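Local coordinates for lambda phage protein with carbohydrate-binding module (Shewanella oneidensis, PDB 2A5Z), which is of unknown function but binds magnesium and has a jelly-roll fold with a carbohydrate-binding module, and may recognise sugars, at residues M57-L62 and Q79-E84; K198-L201 and T207-Y210; A217-R220 and T225-I228; T232-K235 and G240-L243. One frame throughout, in Å; residues are numbered along the deposited sequence.

Interaction 1 (M57-L62 and Q79-E84); sequences MHSIGL and QNILSE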
loop_
_atom_site.group_PDB
_atom_site.type_symbol
_atom_site.label_atom_id
_atom_site.label_comp_id
_atom_site.label_asym_id
_atom_site.label_seq_id
_atom_site.Cartn_x
_atom_site.Cartn_y
_atom_site.Cartn_z
HETATM N N MSE C 57 9.905 5.185 2.091
HETATM C CA MSE C 57 9.247 5.611 0.849
HETATM C C MSE C 57 9.371 7.118 0.610
HETATM O O MSE C 57 9.438 7.914 1.557
HETATM C CB MSE C 57 7.756 5.223 0.826
HETATM C CG MSE C 57 7.433 3.742 1.074
HETATM SE SE MSE C 57 5.636 3.399 1.062
HETATM C CE MSE C 57 5.257 3.972 -0.591
ATOM N N HIS C 58 9.425 7.488 -0.668
ATOM C CA HIS C 58 9.281 8.873 -1.123
ATOM C C HIS C 58 7.970 9.394 -0.518
ATOM O O HIS C 58 6.927 8.745 -0.653
ATOM C CB HIS C 58 9.239 8.853 -2.658
ATOM C CG HIS C 58 9.170 10.200 -3.312
ATOM N ND1 HIS C 58 10.092 11.199 -3.078
ATOM C CD2 HIS C 58 8.321 10.686 -4.251
ATOM C CE1 HIS C 58 9.798 12.250 -3.825
ATOM N NE2 HIS C 58 8.731 11.962 -4.550
ATOM N N SER C 59 8.019 10.527 0.188
ATOM C CA SER C 59 6.862 10.927 1.006
ATOM C C SER C 59 5.955 12.023 0.442
ATOM O O SER C 59 4.967 12.388 1.087
ATOM C CB SER C 59 7.261 11.228 2.460
ATOM O OG SER C 59 8.215 12.274 2.555
ATOM N N ILE C 60 6.266 12.523 -0.758
ATOM C CA ILE C 60 5.367 13.455 -1.457
ATOM C C ILE C 60 4.047 12.771 -1.783
ATOM O O ILE C 60 4.020 11.782 -2.528
ATOM C CB ILE C 60 5.960 13.979 -2.784
ATOM C CG1 ILE C 60 7.347 14.601 -2.569
ATOM C CG2 ILE C 60 4.968 14.944 -3.477
ATOM C CD1 ILE C 60 7.373 16.109 -2.386
ATOM N N GLY C 61 2.958 13.292 -1.214
ATOM C CA GLY C 61 1.618 12.765 -1.477
ATOM C C GLY C 61 1.364 11.386 -0.885
ATOM O O GLY C 61 0.464 10.674 -1.332
ATOM N N LEU C 62 2.156 11.013 0.122
ATOM C CA LEU C 62 2.039 9.699 0.765
ATOM C C LEU C 62 1.191 9.821 2.026
ATOM O O LEU C 62 1.648 10.349 3.043
ATOM C CB LEU C 62 3.423 9.133 1.115
ATOM C CG LEU C 62 3.498 7.741 1.770
ATOM C CD1 LEU C 62 3.043 6.658 0.802
ATOM C CD2 LEU C 62 4.913 7.452 2.265
ATOM N N GLN C 79 11.081 16.627 5.465
ATOM C CA GLN C 79 12.414 16.703 4.860
ATOM C C GLN C 79 12.732 15.431 4.077
ATOM O O GLN C 79 11.950 14.477 4.089
ATOM C CB GLN C 79 13.467 16.936 5.941
ATOM C CG GLN C 79 13.221 18.172 6.786
ATOM C CD GLN C 79 13.380 19.455 5.992
ATOM O OE1 GLN C 79 14.495 19.863 5.675
ATOM N NE2 GLN C 79 12.261 20.099 5.671
ATOM N N ASN C 80 13.872 15.423 3.393
ATOM C CA ASN C 80 14.311 14.242 2.657
ATOM C C ASN C 80 14.513 13.038 3.558
ATOM O O ASN C 80 15.081 13.159 4.643
ATOM C CB ASN C 80 15.609 14.518 1.918
ATOM C CG ASN C 80 15.411 15.407 0.724
ATOM O OD1 ASN C 80 15.985 16.489 0.649
ATOM N ND2 ASN C 80 14.595 14.960 -0.219
ATOM N N ILE C 81 14.040 11.885 3.088
ATOM C CA ILE C 81 14.299 10.603 3.742
ATOM C C ILE C 81 15.802 10.346 3.796
ATOM O O ILE C 81 16.534 10.605 2.836
ATOM C CB ILE C 81 13.568 9.428 3.021
ATOM C CG1 ILE C 81 12.047 9.668 2.972
ATOM C CG2 ILE C 81 13.901 8.069 3.671
ATOM C CD1 ILE C 81 11.354 9.755 4.343
ATOM N N LEU C 82 16.252 9.856 4.941
ATOM C CA LEU C 82 17.629 9.458 5.118
ATOM C C LEU C 82 17.667 8.136 5.879
ATOM O O LEU C 82 16.626 7.635 6.314
ATOM C CB LEU C 82 18.395 10.559 5.868
ATOM C CG LEU C 82 17.910 11.078 7.226
ATOM C CD1 LEU C 82 18.355 10.152 8.347
ATOM C CD2 LEU C 82 18.460 12.477 7.468
ATOM N N SER C 83 18.857 7.564 6.017
ATOM C CA SER C 83 19.091 6.511 6.999
ATOM C C SER C 83 20.317 6.894 7.825
ATOM O O SER C 83 21.215 7.566 7.320
ATOM C CB SER C 83 19.305 5.160 6.322
ATOM O OG SER C 83 18.122 4.706 5.693
ATOM N N GLU C 84 20.344 6.495 9.093
ATOM C CA GLU C 84 21.569 6.637 9.890
ATOM C C GLU C 84 21.847 5.450 10.802
ATOM O O GLU C 84 20.986 5.016 11.572
ATOM C CB GLU C 84 21.617 7.973 10.645
ATOM C CG GLU C 84 20.710 8.087 11.847
ATOM C CD GLU C 84 21.026 9.317 12.680
ATOM O OE1 GLU C 84 21.776 9.198 13.672
ATOM O OE2 GLU C 84 20.534 10.407 12.332
#

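Interaction 2 (K198-L201 and T207-Y210); sequences KVTL and TQLY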
loop_
_atom_site.group_PDB
_atom_site.type_symbol
_atom_site.label_atom_id
_atom_site.label_comp_id
_atom_site.label_asym_id
_atom_site.label_seq_id
_atom_site.Cartn_x
_atom_site.Cartn_y
_atom_site.Cartn_z
ATOM N N LYS C 198 0.076 2.519 29.901
ATOM C CA LYS C 198 1.435 2.593 30.396
ATOM C C LYS C 198 2.330 3.009 29.243
ATOM O O LYS C 198 2.210 2.468 28.138
ATOM C CB LYS C 198 1.875 1.242 30.970
ATOM C CG LYS C 198 3.311 1.212 31.489
ATOM C CD LYS C 198 3.583 -0.034 32.311
ATOM C CE LYS C 198 4.890 0.129 33.080
ATOM N NZ LYS C 198 5.012 -0.828 34.217
ATOM N N VAL C 199 3.192 3.996 29.484
ATOM C CA VAL C 199 4.229 4.366 28.513
ATOM C C VAL C 199 5.611 4.109 29.088
ATOM O O VAL C 199 5.858 4.346 30.276
ATOM C CB VAL C 199 4.151 5.848 28.016
ATOM C CG1 VAL C 199 3.011 6.022 27.020
ATOM C CG2 VAL C 199 4.028 6.824 29.178
ATOM N N THR C 200 6.504 3.616 28.239
ATOM C CA THR C 200 7.882 3.374 28.641
ATOM C C THR C 200 8.817 3.953 27.602
ATOM O O THR C 200 8.670 3.681 26.405
ATOM C CB THR C 200 8.161 1.873 28.832
ATOM O OG1 THR C 200 7.211 1.338 29.756
ATOM C CG2 THR C 200 9.567 1.642 29.379
ATOM N N LEU C 201 9.758 4.766 28.068
ATOM C CA LEU C 201 10.817 5.313 27.229
ATOM C C LEU C 201 12.122 4.537 27.449
ATOM O O LEU C 201 12.502 4.246 28.587
ATOM C CB LEU C 201 11.014 6.798 27.539
ATOM C CG LEU C 201 12.088 7.591 26.805
ATOM C CD1 LEU C 201 11.652 7.957 25.375
ATOM C CD2 LEU C 201 12.429 8.834 27.622
ATOM N N THR C 207 17.419 -0.005 26.848
ATOM C CA THR C 207 17.529 0.150 28.297
ATOM C C THR C 207 16.415 1.066 28.800
ATOM O O THR C 207 16.236 2.157 28.275
ATOM C CB THR C 207 18.918 0.714 28.675
ATOM O OG1 THR C 207 19.922 -0.186 28.204
ATOM C CG2 THR C 207 19.068 0.867 30.189
ATOM N N GLN C 208 15.658 0.624 29.804
ATOM C CA GLN C 208 14.547 1.440 30.293
ATOM C C GLN C 208 15.053 2.708 30.980
ATOM O O GLN C 208 15.907 2.651 31.858
ATOM C CB GLN C 208 13.598 0.662 31.208
ATOM C CG GLN C 208 12.408 1.505 31.679
ATOM C CD GLN C 208 11.330 0.698 32.359
ATOM O OE1 GLN C 208 10.864 -0.318 31.836
ATOM N NE2 GLN C 208 10.917 1.150 33.533
ATOM N N LEU C 209 14.504 3.842 30.554
ATOM C CA LEU C 209 14.898 5.161 31.048
ATOM C C LEU C 209 13.804 5.791 31.904
ATOM O O LEU C 209 14.089 6.520 32.858
ATOM C CB LEU C 209 15.217 6.094 29.868
ATOM C CG LEU C 209 16.463 5.816 29.017
ATOM C CD1 LEU C 209 16.577 6.855 27.884
ATOM C CD2 LEU C 209 17.722 5.798 29.877
ATOM N N TYR C 210 12.549 5.516 31.546
ATOM C CA TYR C 210 11.412 6.159 32.181
ATOM C C TYR C 210 10.172 5.316 31.913
ATOM O O TYR C 210 10.045 4.742 30.836
ATOM C CB TYR C 210 11.230 7.557 31.574
ATOM C CG TYR C 210 10.010 8.317 32.046
ATOM C CD1 TYR C 210 10.061 9.103 33.196
ATOM C CD2 TYR C 210 8.802 8.257 31.333
ATOM C CE1 TYR C 210 8.940 9.814 33.633
ATOM C CE2 TYR C 210 7.676 8.968 31.757
ATOM C CZ TYR C 210 7.754 9.742 32.911
ATOM O OH TYR C 210 6.653 10.448 33.339
#

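Interaction 3 (A217-R220 and T225-I228); sequences AMFR and TAHI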
loop_
_atom_site.group_PDB
_atom_site.type_symbol
_atom_site.label_atom_id
_atom_site.label_comp_id
_atom_site.label_asym_id
_atom_site.label_seq_id
_atom_site.Cartn_x
_atom_site.Cartn_y
_atom_site.Cartn_z
ATOM N N ALA C 217 -8.380 6.792 32.751
ATOM C CA ALA C 217 -8.417 6.238 31.398
ATOM C C ALA C 217 -7.854 7.231 30.382
ATOM O O ALA C 217 -7.994 8.446 30.547
ATOM C CB ALA C 217 -9.830 5.846 31.028
HETATM N N MSE C 218 -7.221 6.701 29.334
HETATM C CA MSE C 218 -6.680 7.509 28.245
HETATM C C MSE C 218 -7.747 8.379 27.568
HETATM O O MSE C 218 -8.954 8.077 27.651
HETATM C CB MSE C 218 -5.996 6.599 27.207
HETATM C CG MSE C 218 -6.942 5.829 26.258
HETATM SE SE MSE C 218 -6.089 4.821 25.004
HETATM C CE MSE C 218 -5.493 3.483 26.029
ATOM N N PHE C 219 -7.309 9.454 26.908
ATOM C CA PHE C 219 -8.174 10.151 25.957
ATOM C C PHE C 219 -8.552 9.200 24.816
ATOM O O PHE C 219 -7.688 8.554 24.219
ATOM C CB PHE C 219 -7.514 11.414 25.366
ATOM C CG PHE C 219 -8.220 11.931 24.127
ATOM C CD1 PHE C 219 -9.532 12.412 24.207
ATOM C CD2 PHE C 219 -7.592 11.899 22.881
ATOM C CE1 PHE C 219 -10.204 12.860 23.069
ATOM C CE2 PHE C 219 -8.246 12.354 21.733
ATOM C CZ PHE C 219 -9.558 12.834 21.825
ATOM N N ARG C 220 -9.845 9.140 24.512
ATOM C CA ARG C 220 -10.344 8.284 23.453
ATOM C C ARG C 220 -11.477 8.971 22.709
ATOM O O ARG C 220 -12.368 9.538 23.324
ATOM C CB ARG C 220 -10.826 6.943 24.018
ATOM C CG ARG C 220 -11.421 6.010 22.961
ATOM C CD ARG C 220 -11.912 4.682 23.545
ATOM N NE ARG C 220 -10.817 3.741 23.810
ATOM C CZ ARG C 220 -10.280 2.920 22.905
ATOM N NH1 ARG C 220 -10.709 2.908 21.651
ATOM N NH2 ARG C 220 -9.306 2.104 23.260
ATOM N N THR C 225 -11.896 12.205 14.420
ATOM C CA THR C 225 -11.360 13.406 15.091
ATOM C C THR C 225 -10.088 13.078 15.876
ATOM O O THR C 225 -9.339 13.984 16.279
ATOM C CB THR C 225 -12.375 14.082 16.066
ATOM O OG1 THR C 225 -12.566 13.248 17.218
ATOM C CG2 THR C 225 -13.708 14.335 15.385
ATOM N N ALA C 226 -9.845 11.786 16.096
ATOM C CA ALA C 226 -8.663 11.355 16.832
ATOM C C ALA C 226 -7.909 10.251 16.084
ATOM O O ALA C 226 -8.440 9.654 15.152
ATOM C CB ALA C 226 -9.052 10.896 18.231
ATOM N N HIS C 227 -6.660 10.018 16.490
ATOM C CA HIS C 227 -5.864 8.883 16.036
ATOM C C HIS C 227 -4.984 8.441 17.196
ATOM O O HIS C 227 -4.815 9.191 18.162
ATOM C CB HIS C 227 -4.978 9.280 14.852
ATOM C CG HIS C 227 -5.471 8.804 13.520
ATOM N ND1 HIS C 227 -6.779 8.953 13.107
ATOM C CD2 HIS C 227 -4.818 8.213 12.490
ATOM C CE1 HIS C 227 -6.912 8.464 11.886
ATOM N NE2 HIS C 227 -5.739 8.006 11.490
ATOM N N ILE C 228 -4.435 7.232 17.106
ATOM C CA ILE C 228 -3.462 6.739 18.086
ATOM C C ILE C 228 -2.142 6.366 17.388
ATOM O O ILE C 228 -2.148 5.695 16.358
ATOM C CB ILE C 228 -4.051 5.583 18.991
ATOM C CG1 ILE C 228 -3.059 5.168 20.091
ATOM C CG2 ILE C 228 -4.581 4.380 18.152
ATOM C CD1 ILE C 228 -3.714 4.470 21.290
#

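Interaction 4 (T232-K235 and G240-L243); sequences TQCK and GISL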
loop_
_atom_site.group_PDB
_atom_site.type_symbol
_atom_site.label_atom_id
_atom_site.label_comp_id
_atom_site.label_asym_id
_atom_site.label_seq_id
_atom_site.Cartn_x
_atom_site.Cartn_y
_atom_site.Cartn_z
ATOM N N THR C 232 3.922 14.731 15.890
ATOM C CA THR C 232 4.831 15.812 16.255
ATOM C C THR C 232 4.321 17.098 15.623
ATOM O O THR C 232 3.806 17.085 14.505
ATOM C CB THR C 232 6.306 15.491 15.893
ATOM O OG1 THR C 232 7.187 16.342 16.634
ATOM C CG2 THR C 232 6.575 15.630 14.388
ATOM N N GLN C 233 4.459 18.198 16.355
ATOM C CA GLN C 233 3.724 19.425 16.066
ATOM C C GLN C 233 4.505 20.666 16.481
ATOM O O GLN C 233 5.263 20.642 17.461
ATOM C CB GLN C 233 2.406 19.411 16.838
ATOM C CG GLN C 233 1.401 20.486 16.429
ATOM C CD GLN C 233 0.034 20.222 17.007
ATOM O OE1 GLN C 233 -0.085 19.784 18.148
ATOM N NE2 GLN C 233 -1.006 20.467 16.220
ATOM N N CYS C 234 4.299 21.751 15.740
ATOM C CA CYS C 234 4.840 23.054 16.117
ATOM C C CYS C 234 3.698 23.965 16.546
ATOM O O CYS C 234 2.745 24.156 15.796
ATOM C CB CYS C 234 5.624 23.679 14.967
ATOM S SG CYS C 234 6.452 25.220 15.445
ATOM N N LYS C 235 3.798 24.512 17.754
ATOM C CA LYS C 235 2.738 25.337 18.332
ATOM C C LYS C 235 2.739 26.777 17.829
ATOM O O LYS C 235 1.770 27.505 18.045
ATOM C CB LYS C 235 2.833 25.343 19.854
ATOM C CG LYS C 235 2.411 24.036 20.513
ATOM C CD LYS C 235 2.341 24.181 22.030
ATOM C CE LYS C 235 3.731 24.183 22.644
ATOM N NZ LYS C 235 3.668 24.439 24.110
ATOM N N GLY C 240 11.151 26.459 10.109
ATOM C CA GLY C 240 12.554 26.104 10.295
ATOM C C GLY C 240 12.880 25.449 11.627
ATOM O O GLY C 240 14.032 25.083 11.874
ATOM N N ILE C 241 11.875 25.312 12.490
ATOM C CA ILE C 241 12.055 24.618 13.757
ATOM C C ILE C 241 11.958 23.119 13.504
ATOM O O ILE C 241 10.940 22.640 12.991
ATOM C CB ILE C 241 10.993 25.024 14.813
ATOM C CG1 ILE C 241 11.034 26.526 15.082
ATOM C CG2 ILE C 241 11.187 24.216 16.110
ATOM C CD1 ILE C 241 9.918 27.015 15.997
ATOM N N SER C 242 13.018 22.389 13.857
ATOM C CA SER C 242 13.013 20.929 13.749
ATOM C C SER C 242 12.062 20.323 14.773
ATOM O O SER C 242 12.007 20.769 15.931
ATOM C CB SER C 242 14.417 20.346 13.943
ATOM O OG SER C 242 15.274 20.662 12.858
ATOM N N LEU C 243 11.296 19.330 14.330
ATOM C CA LEU C 243 10.446 18.536 15.221
ATOM C C LEU C 243 11.092 17.164 15.392
ATOM O O LEU C 243 12.252 16.978 15.020
ATOM C CB LEU C 243 9.011 18.443 14.666
ATOM C CG LEU C 243 8.324 19.795 14.368
ATOM C CD1 LEU C 243 6.871 19.605 13.958
ATOM C CD2 LEU C 243 8.423 20.766 15.546
#

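Interaction 1 (M57-L62 and Q79-E84)
Close to the magnesium site, the turn-bearing loop that follows strand 48-53 meets Ile81, just before the short strand 82-84, at the backbone carbonyl of Met57. Ile81 CG1 approaches to 3.4 Å from Met57 O and its CD1 to 3.8 Å from the same oxygen, so one branch of the side chain does the touching. That branch is placed by the first torsion: CG1 stands beside the backbone N, anti to the carbonyl carbon (chi1 -58°), while CG2 takes the position anti to N. Ser59 merely grazes the same branch, its OG 4.4 Å from Ile81 CD1, and the hydroxyl is engaged in a hydrogen bond to Gln91 NE2 instead. The CB bond of Met57, a selenomethionine, points away, and its side chain keeps well clear of Ile81, so the main chain makes the contact.

The loop is shaped by a type II beta turn from Ser59 to Leu62, closed by Leu62 N to Ser59 O at 3.3 Å, with Gly61 at positive phi (70°). On the far segment, Leu82 pairs by backbone hydrogen bonds with Val90, and Ser83 OG bonds to Gly89 N. Phe88 and Gly89 both bind the ion, which lies about 7 Å from the side chain of Ile81. Leu108 of a second subunit packs on Ile81, and His58 stacks edge-to-face with His227 of that subunit. With one carbonyl against a methylene and a methyl, the contact is van der Waals in character: Met57 O receives no donor from 79-84, and Ile81 lies near both metal-binding Gly89 and the neighbouring subunit.

Interaction 2 (K198-L201 and T207-Y210)
A classic beta bulge marks this antiparallel hairpin of strands 197-203 and 208-213: Leu209 and Tyr210 both face Leu201. The evidence lies in Leu201 O, which accepts two N-H groups, from Leu209 N at 2.8 Å and from Tyr210 N at 3.2 Å. Return pairing runs from Leu201 N to Tyr210 O at 2.8 Å, making Leu201 and Tyr210 a hydrogen-bonded pair. The short segments 198-201 and 208-210 run at 119°, well short of antiparallel, as strand twist and the extra residue of a bulge would allow.

The tight side is the sheet face carrying Leu201 and Tyr210, where their CB atoms lie 4.1 Å apart. Both side chains leave anti to the backbone N (chi1 179° and 175°), and they pack with Tyr177 and Leu153 from strands 169-178 and 153-156 of the other large sheet. Tyr210 OH is hydrogen-bonded with Ser175 O and Gly162 N, which ties the ring's polar end into the fold.

Looser packing is found around Gln208, which is exposed. Its extended chain crosses the side chain of Thr200 at about a right angle, and the touch is carried by a methyl: Thr200 CG2 sits 3.4 Å from Gln208 OE1 and 3.5 Å from Tyr210 O.

Interaction 3 (A217-R220 and T225-I228)
Apolar packing comes first: two side chains of the loop after strand 208-213, Met218 and Phe219, lie against Ala226 and Ile228 of strand 226-228. Met218, a selenomethionine, brings its SE to 4.4 Å from Ile228 CD1. Phe219 brings one corner of its ring: CE2 is 3.9 Å and CZ 4.1 Å from Ala226 CB, which meets the ring obliquely. The CG of Phe219 is turned anti to its amide nitrogen (chi1 164°), and this swings the ring over to the methyl although the CB bond does not point straight at the strand. Met218 and Ile228 also both touch Phe189 of strand 184-191, a member of the six-stranded sheet, so Met218 reaches in between strand 226-228 and that sheet.

Polar bonds lie off the apolar patch. The CB bond of His227 is directed away from the loop, and ND1 donates to Ala226 O at 2.7 Å with an N-H...O angle of 154°, the oxygen lying in the plane of the imidazole. His227 NE2 is hydrogen-bonded with Ser69 OG, so both ring nitrogens are engaged. The CB bond of Arg220 points away as well, and its guanidinium forms salt bridges to Asp195 and Asp222, while Phe219 O accepts from Ser140 OG.

The chemistry therefore separates into a buried hydrophobic face between the segments and polar groups bonded to other parts of the fold. Bonds at both nitrogens probably restrict rotation of the His227 ring, while the Arg220 ion pairs with those outside aspartates and the Ser140 hydroxyl on Phe219 O fasten the loop.

Interaction 4 (T232-K235 and G240-L243)
Thr232 OG1 has two hydrogen-bond partners, Thr136 OG1 and the backbone N of Ile244, and the same hydroxyl lies 3.4 Å from Leu243 CB. The bond to Ile244 N joins strand 230-234 to the loop just beyond Leu243. The torsion of Thr232 suits this: OG1 stands anti to the backbone N (chi1 -161°), with CG2 wedged between N and the carbonyl carbon, 3.7 Å from Leu243 CB.

The Leu243 side chain crosses that of Thr232 at a slant and reaches on to the strand's main chain, its CD1 3.6 Å from Gln233 C, and its CD2 comes to 4.1 Å from Cys234 CB. Farther along, Cys234 SG meets Ile241 CD1 at 3.9 Å. Ile241, Cys234 and Leu243 thus form an apolar cluster beside the polar Thr232 end.

The loop is also tied to strand 90-94 and the residue after it, since Leu243 and Ile241 bond through the backbone to Ile93 and Ser95. The CB bond of Gln233 points away from the loop, and NE2 is bonded to Asn100 O. Packing of this kind joins the large sheet holding strand 230-234 to the crossing loop that leads to strand 245-254 of the other, the sheet-to-sheet connection of a jelly-roll sandwich.

Overall arrangement
Along the chain the four contacts follow in series, each closing before the next opens. Interaction 1 sits beside the magnesium site, its centre 27 to 28 Å from those of interactions 2 and 3, across the chain's centre, and 17 Å from that of interaction 4. Interaction 2 lies in the hairpin at one edge, within this chain, of the six-stranded sheet. Interaction 3 then leads to strand 226-228 in the larger sheet, and interaction 4 runs from strand 230-234 toward strand 245-254, back in the six-stranded sheet; their centres are 21 Å apart although their segments adjoin in sequence. Together 2, 3 and 4 follow the chain from one sheet of the jelly roll to the other and back, while 1 and 3 also border subunit interfaces.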